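PDB 5LHF: N-(5'-phosphoribosyl)anthranilate isomerase, which catalyses the isomerisation of N-(5-phospho-beta-D-ribosyl)anthranilate to 1-(2-carboxyphenylamino)-1-deoxy-D-ribulose 5-phosphate, the third step of tryptophan synthesis from chorismate. Local coordinates for residues V39-A44 and V71-A76. Sequence-based numbering, arbitrary orientation.
Sequences VPLKTA and VEKTGA
Two neighbouring helices in the outer layer of the TIM barrel meet where Leu41, in the first turn of helix 41-50, packs against Lys73 and Thr74, in the last turn of helix 64-74. The contact is small and made largely by apolar groups. The two methyls of Leu41 divide the partner helix between them: CD1 lies 4.1 Å from CB of Lys73, against the base of that chain, while CD2 lies 3.9 Å from CG2 of Thr74, the two side chains crossing at about a right angle. Thr74 CG2 is also 3.7 Å from the carbonyl O of Leu41, and CB of Ala44, about one turn further along helix 41-50, is 4.3 Å from the same Thr74 CG2. The lysine contributes only the start of its chain, which bends at chi2 (-68°), and its NZ is hydrogen-bonded to Asn69 OD1 within its own helix.

Thr74 has two separate tasks. OG1 sits between the backbone N and the carbonyl carbon (chi1 61°), which places CG2 beside the backbone N and facing helix 41-50. The hydroxyl is left to its own helix end, where Thr74 OG1 is hydrogen-bonded to Ala70 O and accepts from the backbone N of Ala76 (3.3 Å), forming an ST turn across Gly75. Gly75, with positive phi, takes the chain out of the helix. A serine here would probably leave Leu41 CD2 and the Ala44 methyl without their CG2 partner and open a gap between the helices.

Leu41 also rests on Asn69 and Ala70 of helix 64-74, and Thr43 OG1 is a ligand of the bound sodium ion. Beneath the pair lies the barrel wall, with Ala44 touching Val29 of strand 26-30 and Thr74 touching Leu57 of strand 55-59.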
# COMPACT_ATOMS: atom_id res chain seq x y z
N VAL A 39 4.81 -3.60 -14.52
CA VAL A 39 5.75 -4.48 -15.21
C VAL A 39 4.99 -5.71 -15.68
O VAL A 39 3.92 -6.05 -15.11
CB VAL A 39 6.95 -4.88 -14.30
CG1 VAL A 39 7.75 -3.66 -13.83
CG2 VAL A 39 6.49 -5.77 -13.12
N PRO A 40 5.48 -6.40 -16.71
CA PRO A 40 4.87 -7.68 -17.09
C PRO A 40 4.97 -8.74 -15.98
O PRO A 40 5.87 -8.69 -15.14
CB PRO A 40 5.66 -8.11 -18.33
CG PRO A 40 6.44 -6.89 -18.74
CD PRO A 40 6.63 -6.05 -17.55
N LEU A 41 4.03 -9.69 -16.01
CA LEU A 41 4.00 -10.76 -14.99
C LEU A 41 5.33 -11.48 -14.88
O LEU A 41 5.75 -11.82 -13.78
CB LEU A 41 2.88 -11.76 -15.30
CG LEU A 41 1.43 -11.36 -15.02
CD1 LEU A 41 0.49 -12.55 -15.23
CD2 LEU A 41 1.27 -10.82 -13.62
N LYS A 42 5.98 -11.78 -16.02
CA LYS A 42 7.26 -12.49 -15.91
C LYS A 42 8.29 -11.64 -15.16
O LYS A 42 9.09 -12.17 -14.38
CB LYS A 42 7.79 -12.86 -17.29
CG LYS A 42 9.05 -13.67 -17.22
CD LYS A 42 9.81 -13.63 -18.53
CE LYS A 42 10.38 -14.98 -18.83
NZ LYS A 42 11.67 -15.18 -18.19
N THR A 43 8.30 -10.34 -15.41
CA THR A 43 9.24 -9.47 -14.70
C THR A 43 8.92 -9.44 -13.22
O THR A 43 9.83 -9.51 -12.38
CB THR A 43 9.21 -8.06 -15.30
OG1 THR A 43 9.53 -8.12 -16.69
CG2 THR A 43 10.21 -7.16 -14.59
N ALA A 44 7.63 -9.35 -12.87
CA ALA A 44 7.24 -9.41 -11.46
C ALA A 44 7.61 -10.74 -10.84
O ALA A 44 8.04 -10.80 -9.68
CB ALA A 44 5.74 -9.16 -11.33
N VAL A 71 -1.39 -14.89 -9.57
CA VAL A 71 -0.74 -15.59 -8.46
C VAL A 71 -0.06 -16.86 -8.95
O VAL A 71 1.07 -17.18 -8.54
CB VAL A 71 -1.76 -15.86 -7.34
CG1 VAL A 71 -1.16 -16.69 -6.23
CG2 VAL A 71 -2.24 -14.54 -6.76
N GLU A 72 -0.72 -17.62 -9.83
CA GLU A 72 -0.09 -18.82 -10.37
C GLU A 72 1.19 -18.49 -11.13
O GLU A 72 2.19 -19.21 -11.02
CB GLU A 72 -1.04 -19.58 -11.31
CG GLU A 72 -2.27 -20.08 -10.63
CD GLU A 72 -3.24 -20.74 -11.60
OE1 GLU A 72 -4.34 -21.15 -11.14
OE2 GLU A 72 -2.91 -20.85 -12.80
N LYS A 73 1.17 -17.41 -11.93
CA LYS A 73 2.32 -17.12 -12.78
C LYS A 73 3.49 -16.54 -11.98
O LYS A 73 4.66 -16.78 -12.32
CB LYS A 73 1.93 -16.15 -13.90
CG LYS A 73 0.93 -16.71 -14.91
CD LYS A 73 1.55 -17.82 -15.75
CE LYS A 73 0.76 -18.06 -17.04
NZ LYS A 73 -0.70 -18.31 -16.77
N THR A 74 3.21 -15.78 -10.92
CA THR A 74 4.26 -15.07 -10.19
C THR A 74 4.73 -15.76 -8.92
O THR A 74 5.80 -15.42 -8.41
CB THR A 74 3.79 -13.66 -9.80
OG1 THR A 74 2.64 -13.77 -8.95
CG2 THR A 74 3.44 -12.84 -11.04
N GLY A 75 3.95 -16.68 -8.37
CA GLY A 75 4.32 -17.22 -7.09
C GLY A 75 4.13 -16.29 -5.92
O GLY A 75 4.68 -16.55 -4.84
N ALA A 76 3.37 -15.21 -6.09
CA ALA A 76 3.22 -14.22 -5.02
C ALA A 76 2.69 -14.86 -3.75
O ALA A 76 1.81 -15.72 -3.78
CB ALA A 76 2.27 -13.10 -5.44